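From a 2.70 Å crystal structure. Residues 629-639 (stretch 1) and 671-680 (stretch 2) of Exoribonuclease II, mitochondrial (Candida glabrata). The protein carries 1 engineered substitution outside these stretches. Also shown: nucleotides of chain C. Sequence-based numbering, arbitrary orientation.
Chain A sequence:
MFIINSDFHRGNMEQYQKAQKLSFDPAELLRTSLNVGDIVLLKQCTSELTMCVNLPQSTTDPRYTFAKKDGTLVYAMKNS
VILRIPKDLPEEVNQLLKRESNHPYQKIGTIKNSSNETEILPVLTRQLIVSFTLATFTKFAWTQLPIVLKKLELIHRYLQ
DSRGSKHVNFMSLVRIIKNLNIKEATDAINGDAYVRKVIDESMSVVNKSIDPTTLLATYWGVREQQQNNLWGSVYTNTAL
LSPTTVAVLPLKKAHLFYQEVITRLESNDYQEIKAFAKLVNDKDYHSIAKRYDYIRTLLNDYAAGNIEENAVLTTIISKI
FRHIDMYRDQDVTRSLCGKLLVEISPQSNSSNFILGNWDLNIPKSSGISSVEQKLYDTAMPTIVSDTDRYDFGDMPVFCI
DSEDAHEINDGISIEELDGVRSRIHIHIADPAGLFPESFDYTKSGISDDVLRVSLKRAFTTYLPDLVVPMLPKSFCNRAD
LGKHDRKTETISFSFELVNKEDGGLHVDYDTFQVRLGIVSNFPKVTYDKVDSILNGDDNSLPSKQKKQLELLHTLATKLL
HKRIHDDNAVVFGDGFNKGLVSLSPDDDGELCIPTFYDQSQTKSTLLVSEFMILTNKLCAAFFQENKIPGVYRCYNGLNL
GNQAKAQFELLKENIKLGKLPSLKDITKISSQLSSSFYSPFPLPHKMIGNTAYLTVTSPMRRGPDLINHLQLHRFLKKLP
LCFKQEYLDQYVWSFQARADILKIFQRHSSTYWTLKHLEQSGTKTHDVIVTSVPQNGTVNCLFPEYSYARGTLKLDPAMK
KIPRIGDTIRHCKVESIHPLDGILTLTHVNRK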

ATOM      1  N   PRO A 629       4.818  20.334  11.929  1.00 73.86           N
ATOM      2  CA  PRO A 629       4.637  19.551  10.707  1.00 68.00           C
ATOM      3  C   PRO A 629       4.608  18.063  11.015  1.00 62.19           C
ATOM      4  O   PRO A 629       5.549  17.518  11.603  1.00 59.46           O
ATOM      5  CB  PRO A 629       5.875  19.917   9.878  1.00 66.26           C
ATOM      6  CG  PRO A 629       6.361  21.192  10.453  1.00 66.88           C
ATOM      7  CD  PRO A 629       6.050  21.135  11.897  1.00 71.37           C
ATOM      8  N   GLY A 630       3.544  17.403  10.564  1.00 61.65           N
ATOM      9  CA  GLY A 630       3.399  15.979  10.775  1.00 61.64           C
ATOM     10  C   GLY A 630       2.774  15.309   9.567  1.00 58.06           C
ATOM     11  O   GLY A 630       2.148  15.952   8.728  1.00 59.51           O
ATOM     12  N   VAL A 631       2.916  13.988   9.533  1.00 53.96           N
ATOM     13  CA  VAL A 631       2.337  13.145   8.499  1.00 41.88           C
ATOM     14  C   VAL A 631       1.019  12.598   9.015  1.00 45.13           C
ATOM     15  O   VAL A 631       1.001  11.712   9.869  1.00 55.59           O
ATOM     16  CB  VAL A 631       3.270  11.993   8.140  1.00 37.82           C
ATOM     17  CG1 VAL A 631       2.693  11.235   6.975  1.00 41.75           C
ATOM     18  CG2 VAL A 631       4.657  12.521   7.875  1.00 37.75           C
ATOM     19  N   TYR A 632      -0.073  13.057   8.445  1.00 40.25           N
ATOM     20  CA  TYR A 632      -1.383  12.621   8.887  1.00 41.70           C
ATOM     21  C   TYR A 632      -1.854  11.488   8.004  1.00 42.15           C
ATOM     22  O   TYR A 632      -1.277  11.218   6.957  1.00 43.73           O
ATOM     23  CB  TYR A 632      -2.388  13.777   8.857  1.00 43.76           C
ATOM     24  CG  TYR A 632      -1.927  14.986   9.637  1.00 47.37           C
ATOM     25  CD1 TYR A 632      -0.873  15.771   9.185  1.00 51.37           C
ATOM     26  CD2 TYR A 632      -2.528  15.328  10.847  1.00 49.27           C
ATOM     27  CE1 TYR A 632      -0.432  16.868   9.906  1.00 60.10           C
ATOM     28  CE2 TYR A 632      -2.090  16.429  11.587  1.00 51.11           C
ATOM     29  CZ  TYR A 632      -1.039  17.202  11.109  1.00 62.12           C
ATOM     30  OH  TYR A 632      -0.571  18.316  11.803  1.00 67.63           O
ATOM     31  N   ARG A 633      -2.914  10.820   8.438  1.00 38.34           N
ATOM     32  CA  ARG A 633      -3.565   9.798   7.646  1.00 38.45           C
ATOM     33  C   ARG A 633      -5.017  10.222   7.534  1.00 44.52           C
ATOM     34  O   ARG A 633      -5.688  10.403   8.554  1.00 44.31           O
ATOM     35  CB  ARG A 633      -3.450   8.423   8.296  1.00 38.63           C
ATOM     36  CG  ARG A 633      -4.492   7.454   7.755  1.00 58.68           C
ATOM     37  CD  ARG A 633      -4.334   6.047   8.276  1.00 62.94           C
ATOM     38  NE  ARG A 633      -2.942   5.715   8.507  1.00 68.56           N
ATOM     39  CZ  ARG A 633      -2.550   4.640   9.174  1.00 67.87           C
ATOM     40  NH1 ARG A 633      -3.468   3.813   9.677  1.00 57.31           N
ATOM     41  NH2 ARG A 633      -1.247   4.409   9.353  1.00 70.57           N
ATOM     42  N   CYS A 634      -5.508  10.357   6.304  1.00 44.92           N
ATOM     43  CA  CYS A 634      -6.775  11.015   6.029  1.00 42.26           C
ATOM     44  C   CYS A 634      -7.659  10.086   5.234  1.00 40.09           C
ATOM     45  O   CYS A 634      -7.206   9.077   4.698  1.00 40.19           O
ATOM     46  CB  CYS A 634      -6.591  12.333   5.271  1.00 40.46           C
ATOM     47  SG  CYS A 634      -5.136  13.238   5.788  1.00 49.40           S
ATOM     48  N   TYR A 635      -8.936  10.436   5.174  1.00 39.08           N
ATOM     49  CA  TYR A 635      -9.888   9.668   4.389  1.00 44.42           C
ATOM     50  C   TYR A 635     -10.991  10.632   3.997  1.00 51.77           C
ATOM     51  O   TYR A 635     -11.634  11.213   4.878  1.00 59.26           O
ATOM     52  CB  TYR A 635     -10.440   8.472   5.174  1.00 39.56           C
ATOM     53  CG  TYR A 635     -11.468   7.665   4.413  1.00 39.83           C
ATOM     54  CD1 TYR A 635     -12.739   8.162   4.206  1.00 45.87           C
ATOM     55  CD2 TYR A 635     -11.176   6.413   3.897  1.00 39.85           C
ATOM     56  CE1 TYR A 635     -13.689   7.461   3.496  1.00 40.36           C
ATOM     57  CE2 TYR A 635     -12.135   5.700   3.172  1.00 43.28           C
ATOM     58  CZ  TYR A 635     -13.393   6.241   2.982  1.00 40.37           C
ATOM     59  OH  TYR A 635     -14.390   5.597   2.283  1.00 40.67           O
ATOM     60  N   ASN A 636     -11.228  10.768   2.686  1.00 46.97           N
ATOM     61  CA  ASN A 636     -12.189  11.732   2.169  1.00 51.00           C
ATOM     62  C   ASN A 636     -13.540  11.122   1.918  1.00 54.23           C
ATOM     63  O   ASN A 636     -14.558  11.775   2.138  1.00 64.57           O
ATOM     64  CB  ASN A 636     -11.739  12.329   0.840  1.00 64.02           C
ATOM     65  CG  ASN A 636     -10.597  13.276   0.976  1.00 68.39           C
ATOM     66  OD1 ASN A 636     -10.211  13.646   2.078  1.00 69.85           O
ATOM     67  ND2 ASN A 636     -10.034  13.680  -0.161  1.00 71.12           N
ATOM     68  N   GLY A 637     -13.568   9.939   1.360  1.00 51.65           N
ATOM     69  CA  GLY A 637     -14.822   9.415   0.909  1.00 54.86           C
ATOM     70  C   GLY A 637     -15.014   9.822  -0.526  1.00 60.45           C
ATOM     71  O   GLY A 637     -14.132  10.402  -1.170  1.00 61.86           O
ATOM     72  N   LEU A 638     -16.204   9.534  -1.028  1.00 61.84           N
ATOM     73  CA  LEU A 638     -16.521   9.772  -2.425  1.00 65.60           C
ATOM     74  C   LEU A 638     -17.606  10.829  -2.604  1.00 73.23           C
ATOM     75  O   LEU A 638     -18.442  11.063  -1.725  1.00 73.67           O
ATOM     76  CB  LEU A 638     -16.957   8.477  -3.114  1.00 63.82           C
ATOM     77  CG  LEU A 638     -15.940   7.344  -3.229  1.00 58.74           C
ATOM     78  CD1 LEU A 638     -16.531   6.153  -3.934  1.00 54.87           C
ATOM     79  CD2 LEU A 638     -14.744   7.821  -4.005  1.00 58.85           C
ATOM     80  N   ASN A 639     -17.565  11.483  -3.758  1.00 78.33           N
ATOM     81  CA  ASN A 639     -18.685  12.289  -4.208  1.00 82.20           C
ATOM     82  C   ASN A 639     -19.717  11.329  -4.788  1.00 88.50           C
ATOM     83  O   ASN A 639     -19.426  10.631  -5.765  1.00 87.06           O
ATOM     84  CB  ASN A 639     -18.213  13.294  -5.254  1.00 77.45           C
ATOM     85  CG  ASN A 639     -17.198  14.275  -4.700  1.00 72.55           C
ATOM     86  OD1 ASN A 639     -16.022  14.236  -5.062  1.00 69.43           O
ATOM     87  ND2 ASN A 639     -17.645  15.154  -3.813  1.00 71.76           N
TER
ATOM     88  P     G C   2      -8.744   0.873   2.544  1.00 66.35           P
ATOM     89  OP1   G C   2      -7.637   1.879   2.442  1.00 63.39           O
ATOM     90  OP2   G C   2      -8.576  -0.610   2.572  1.00 60.58           O
ATOM     91  O5'   G C   2      -9.618   1.160   3.832  1.00 65.24           O
ATOM     92  C5'   G C   2     -10.288   2.395   3.976  1.00 61.12           C
ATOM     93  C4'   G C   2     -10.878   2.541   5.350  1.00 51.87           C
ATOM     94  O4'   G C   2     -12.001   1.649   5.514  1.00 46.72           O
ATOM     95  C3'   G C   2      -9.966   2.197   6.503  1.00 45.67           C
ATOM     96  O3'   G C   2      -9.083   3.256   6.785  1.00 48.52           O
ATOM     97  C2'   G C   2     -10.952   1.899   7.619  1.00 48.81           C
ATOM     98  O2'   G C   2     -11.450   3.090   8.199  1.00 53.21           O
ATOM     99  C1'   G C   2     -12.084   1.233   6.850  1.00 47.59           C
ATOM    100  N9    G C   2     -11.900  -0.200   6.824  1.00 57.24           N
ATOM    101  C8    G C   2     -11.442  -0.860   5.716  1.00 55.53           C
ATOM    102  N7    G C   2     -11.351  -2.129   5.933  1.00 56.34           N
ATOM    103  C5    G C   2     -11.771  -2.268   7.249  1.00 63.49           C
ATOM    104  C6    G C   2     -11.875  -3.434   8.012  1.00 78.95           C
ATOM    105  O6    G C   2     -11.590  -4.563   7.605  1.00 80.74           O
ATOM    106  N1    G C   2     -12.345  -3.177   9.317  1.00 90.93           N
ATOM    107  C2    G C   2     -12.684  -1.933   9.842  1.00 92.35           C
ATOM    108  N2    G C   2     -13.123  -1.921  11.136  1.00 91.94           N
ATOM    109  N3    G C   2     -12.583  -0.812   9.106  1.00 81.32           N
ATOM    110  C4    G C   2     -12.124  -1.078   7.843  1.00 66.92           C
ATOM    111  P     A C   1      -9.780   0.039  -3.576  1.00147.48           P
ATOM    112  OP1   A C   1      -8.300   0.057  -3.595  1.00149.85           O
ATOM    113  OP2   A C   1     -10.538   1.272  -3.217  1.00143.51           O
ATOM    114  O5'   A C   1     -10.104  -1.121  -2.541  1.00146.26           O
ATOM    115  C5'   A C   1      -9.759  -0.969  -1.178  1.00138.05           C
ATOM    116  C4'   A C   1     -10.825  -0.202  -0.436  1.00129.28           C
ATOM    117  O4'   A C   1     -12.082  -0.927  -0.510  1.00133.30           O
ATOM    118  C3'   A C   1     -10.569  -0.038   1.049  1.00113.66           C
ATOM    119  O3'   A C   1      -9.771   1.069   1.358  1.00 88.28           O
ATOM    120  C2'   A C   1     -11.963   0.020   1.642  1.00124.19           C
ATOM    121  O2'   A C   1     -12.535   1.301   1.426  1.00125.33           O
ATOM    122  C1'   A C   1     -12.684  -0.986   0.760  1.00132.05           C
ATOM    123  N9    A C   1     -12.495  -2.369   1.233  1.00136.88           N
ATOM    124  C8    A C   1     -11.411  -2.920   1.878  1.00137.52           C
ATOM    125  N7    A C   1     -11.541  -4.191   2.130  1.00138.14           N
ATOM    126  C5    A C   1     -12.785  -4.497   1.601  1.00139.14           C
ATOM    127  C6    A C   1     -13.507  -5.692   1.548  1.00143.07           C
ATOM    128  N6    A C   1     -13.045  -6.837   2.061  1.00146.39           N
ATOM    129  N1    A C   1     -14.721  -5.668   0.950  1.00142.31           N
ATOM    130  C2    A C   1     -15.174  -4.517   0.443  1.00140.47           C
ATOM    131  N3    A C   1     -14.588  -3.323   0.429  1.00140.03           N
ATOM    132  C4    A C   1     -13.384  -3.390   1.033  1.00138.97           C
ATOM    133  P     A C   3      -7.663   2.944   7.411  1.00 50.17           P
ATOM    134  OP1   A C   3      -6.886   4.202   7.569  1.00 53.78           O
ATOM    135  OP2   A C   3      -7.098   1.842   6.633  1.00 45.88           O
ATOM    136  O5'   A C   3      -8.043   2.341   8.836  1.00 54.57           O
ATOM    137  C5'   A C   3      -8.616   3.155   9.843  1.00 55.64           C
ATOM    138  C4'   A C   3      -8.815   2.401  11.135  1.00 61.49           C
ATOM    139  O4'   A C   3      -9.856   1.403  10.969  1.00 65.04           O
ATOM    140  C3'   A C   3      -7.612   1.617  11.646  1.00 56.95           C
ATOM    141  O3'   A C   3      -6.690   2.427  12.347  1.00 49.83           O
ATOM    142  C2'   A C   3      -8.257   0.528  12.489  1.00 60.03           C
ATOM    143  O2'   A C   3      -8.659   1.012  13.749  1.00 55.88           O
ATOM    144  C1'   A C   3      -9.510   0.234  11.669  1.00 66.97           C
ATOM    145  N9    A C   3      -9.180  -0.761  10.664  1.00 65.33           N
ATOM    146  C8    A C   3      -8.718  -0.564   9.396  1.00 62.26           C
ATOM    147  N7    A C   3      -8.480  -1.677   8.770  1.00 58.35           N
ATOM    148  C5    A C   3      -8.791  -2.626   9.711  1.00 61.89           C
ATOM    149  C6    A C   3      -8.752  -4.002   9.659  1.00 67.31           C
ATOM    150  N6    A C   3      -8.364  -4.664   8.573  1.00 64.14           N
ATOM    151  N1    A C   3      -9.127  -4.655  10.783  1.00 75.48           N
ATOM    152  C2    A C   3      -9.521  -3.958  11.868  1.00 71.39           C
ATOM    153  N3    A C   3      -9.600  -2.647  12.036  1.00 63.71           N
ATOM    154  C4    A C   3      -9.208  -2.075  10.898  1.00 63.85           C
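Stretch 2 671-680: SQLSSSFYSP

Stretch 2 runs antiparallel to stretch 1, and the two pair as neighbouring strands through Tyr632 to Cys634 and Phe677 to Tyr678 to Ser679. The strand axes approach to 4.4 Å, with an angle of 136° between their N-to-C directions, so the pair is antiparallel but markedly twisted. Tyr632 faces Ser679, Arg633 faces Tyr678 and Cys634 faces Phe677, with CA-CA distances of 5.1, 4.4 and 5.4 Å. Two hydrogen-bonded pairs flank the narrow central one: Tyr632 N donates to Ser679 O (2.8 Å) and Ser679 N to Tyr632 O (2.9 Å), while Cys634 N donates to Phe677 O (2.7 Å) and Phe677 N to Cys634 O (2.9 Å). All phi angles of stretch 2 are negative, and Phe677, Tyr678 and Ser679 are extended, with psi near 150°; at Pro680 psi falls to 2° and the extended run stops.

Phe677 and Tyr678 cover the most surface on the stretch 2 side, and they do so on opposite faces of the sheet. The Phe677 side chain, with chi1 in the p well, lies on the face shared with Tyr632, Cys634 and Ser679. Its ring is laid against Cys634, whose CB sits over the ring face 4.1 Å from the centroid of Phe677, in a CH-pi contact. At the ring edge, Phe677 CZ lies 3.6 Å from Asn636 OD1. Beside it, Ser679 CB approaches Cys634 SG to 3.2 Å.

Tyr678 takes the m rotamer on the face of Arg633. There its ring projects from the sheet, with CD1 of Tyr678 4.0 Å from CG1 of Val631. Its hydroxyl meets the guanidinium: Arg633 NH2 donates to Tyr678 OH at 2.7 Å, a weak hydrogen bond because the angle at the hydrogen is only 123°.

Tyr635, next after Cys634, matches Phe677 in covered area. Its CA-to-CB bond points sideways, yet the t rotamer carries the ring along stretch 2, CD2 of Tyr635 lying 3.7 Å from C of Ser675, until Tyr635 OH accepts a hydrogen bond from Ser674 N (2.8 Å). Ser674 points toward stretch 1, and its CB lies 3.7 Å from Gly637 CA. Farther out, Leu638 CD1 packs 3.7 Å from Gln672 C, and one water accepts from Leu638 N (2.7 Å) and donates to Gln672 O (3.2 Å).

The same segment of stretch 2 meets the RNA: Ser674 O accepts a very short hydrogen bond from O2' of A1 (2.4 Å), and Ser676 OG donates to OP1 of A3 (2.9 Å).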

ATOM      1  N   SER A 671     -18.997  -0.559  -3.106  1.00 95.68           N
ATOM      2  CA  SER A 671     -18.967   0.205  -4.338  1.00 95.85           C
ATOM      3  C   SER A 671     -19.022   1.708  -4.087  1.00 98.97           C
ATOM      4  O   SER A 671     -19.000   2.476  -5.062  1.00 98.79           O
ATOM      5  CB  SER A 671     -20.139  -0.229  -5.221  1.00 91.15           C
ATOM      6  N   GLN A 672     -19.096   2.132  -2.811  1.00 97.24           N
ATOM      7  CA  GLN A 672     -19.157   3.542  -2.422  1.00 87.21           C
ATOM      8  C   GLN A 672     -18.068   3.957  -1.433  1.00 74.08           C
ATOM      9  O   GLN A 672     -18.205   4.993  -0.778  1.00 68.58           O
ATOM     10  CB  GLN A 672     -20.530   3.877  -1.836  1.00 89.36           C
ATOM     11  CG  GLN A 672     -21.643   2.987  -2.355  1.00 93.00           C
ATOM     12  CD  GLN A 672     -23.007   3.503  -1.986  1.00 96.85           C
ATOM     13  OE1 GLN A 672     -23.135   4.616  -1.488  1.00 98.78           O
ATOM     14  NE2 GLN A 672     -24.040   2.706  -2.243  1.00 99.51           N
ATOM     15  N   LEU A 673     -16.982   3.202  -1.318  1.00 68.35           N
ATOM     16  CA  LEU A 673     -15.934   3.568  -0.381  1.00 61.02           C
ATOM     17  C   LEU A 673     -14.649   3.973  -1.073  1.00 58.44           C
ATOM     18  O   LEU A 673     -14.333   3.491  -2.155  1.00 56.03           O
ATOM     19  CB  LEU A 673     -15.598   2.429   0.554  1.00 61.08           C
ATOM     20  CG  LEU A 673     -16.793   1.894   1.294  1.00 61.94           C
ATOM     21  CD1 LEU A 673     -16.377   0.563   1.898  1.00 57.42           C
ATOM     22  CD2 LEU A 673     -17.186   2.925   2.334  1.00 62.99           C
ATOM     23  N   SER A 674     -13.907   4.846  -0.406  1.00 62.82           N
ATOM     24  CA  SER A 674     -12.585   5.315  -0.788  1.00 71.44           C
ATOM     25  C   SER A 674     -11.512   4.492  -0.057  1.00 71.85           C
ATOM     26  O   SER A 674     -11.801   3.438   0.528  1.00 66.50           O
ATOM     27  CB  SER A 674     -12.508   6.816  -0.462  1.00 80.14           C
ATOM     28  OG  SER A 674     -11.217   7.368  -0.659  1.00 84.28           O
ATOM     29  N   SER A 675     -10.279   4.995  -0.039  1.00 69.20           N
ATOM     30  CA  SER A 675      -9.216   4.426   0.766  1.00 61.47           C
ATOM     31  C   SER A 675      -8.519   5.570   1.479  1.00 53.39           C
ATOM     32  O   SER A 675      -8.705   6.746   1.149  1.00 52.39           O
ATOM     33  CB  SER A 675      -8.219   3.607  -0.067  1.00 66.39           C
ATOM     34  OG  SER A 675      -7.123   4.387  -0.526  1.00 72.72           O
ATOM     35  N   SER A 676      -7.730   5.213   2.479  1.00 51.13           N
ATOM     36  CA  SER A 676      -7.068   6.205   3.299  1.00 47.75           C
ATOM     37  C   SER A 676      -5.713   6.530   2.693  1.00 44.16           C
ATOM     38  O   SER A 676      -5.116   5.730   1.971  1.00 44.74           O
ATOM     39  CB  SER A 676      -6.957   5.716   4.750  1.00 50.37           C
ATOM     40  OG  SER A 676      -5.698   5.132   5.046  1.00 57.74           O
ATOM     41  N   PHE A 677      -5.255   7.743   2.955  1.00 42.45           N
ATOM     42  CA  PHE A 677      -4.031   8.232   2.358  1.00 42.48           C
ATOM     43  C   PHE A 677      -3.308   9.121   3.344  1.00 38.24           C
ATOM     44  O   PHE A 677      -3.933   9.758   4.188  1.00 47.35           O
ATOM     45  CB  PHE A 677      -4.303   9.005   1.046  1.00 44.17           C
ATOM     46  CG  PHE A 677      -5.215  10.207   1.203  1.00 41.93           C
ATOM     47  CD1 PHE A 677      -6.602  10.060   1.179  1.00 38.61           C
ATOM     48  CD2 PHE A 677      -4.688  11.485   1.376  1.00 40.90           C
ATOM     49  CE1 PHE A 677      -7.439  11.169   1.322  1.00 38.65           C
ATOM     50  CE2 PHE A 677      -5.523  12.596   1.521  1.00 38.26           C
ATOM     51  CZ  PHE A 677      -6.896  12.438   1.500  1.00 38.48           C
ATOM     52  N   TYR A 678      -1.988   9.159   3.215  1.00 38.09           N
ATOM     53  CA  TYR A 678      -1.145  10.042   4.003  1.00 43.58           C
ATOM     54  C   TYR A 678      -1.139  11.449   3.419  1.00 48.70           C
ATOM     55  O   TYR A 678      -1.300  11.652   2.214  1.00 52.88           O
ATOM     56  CB  TYR A 678       0.277   9.482   4.100  1.00 45.99           C
ATOM     57  CG  TYR A 678       0.342   8.188   4.914  1.00 54.10           C
ATOM     58  CD1 TYR A 678       0.115   8.203   6.285  1.00 58.56           C
ATOM     59  CD2 TYR A 678       0.600   6.956   4.319  1.00 54.16           C
ATOM     60  CE1 TYR A 678       0.149   7.035   7.049  1.00 65.67           C
ATOM     61  CE2 TYR A 678       0.644   5.777   5.084  1.00 58.78           C
ATOM     62  CZ  TYR A 678       0.419   5.831   6.453  1.00 67.46           C
ATOM     63  OH  TYR A 678       0.450   4.709   7.260  1.00 73.77           O
ATOM     64  N   SER A 679      -0.989  12.424   4.301  1.00 49.05           N
ATOM     65  CA  SER A 679      -1.104  13.830   3.970  1.00 47.71           C
ATOM     66  C   SER A 679      -0.129  14.621   4.813  1.00 48.54           C
ATOM     67  O   SER A 679       0.052  14.317   5.996  1.00 52.96           O
ATOM     68  CB  SER A 679      -2.511  14.353   4.253  1.00 47.03           C
ATOM     69  OG  SER A 679      -2.506  15.756   4.326  1.00 48.28           O
ATOM     70  N   PRO A 680       0.433  15.695   4.269  1.00 44.29           N
ATOM     71  CA  PRO A 680       1.325  16.546   5.059  1.00 42.93           C
ATOM     72  C   PRO A 680       0.600  17.592   5.880  1.00 53.34           C
ATOM     73  O   PRO A 680       1.262  18.354   6.591  1.00 59.35           O
ATOM     74  CB  PRO A 680       2.179  17.228   3.985  1.00 41.60           C
ATOM     75  CG  PRO A 680       1.496  16.925   2.659  1.00 45.03           C
ATOM     76  CD  PRO A 680       0.202  16.251   2.935  1.00 43.89           C
TER
HETATM   77  O   HOH W   1     -17.754   7.912   0.454  1.00 44.08           O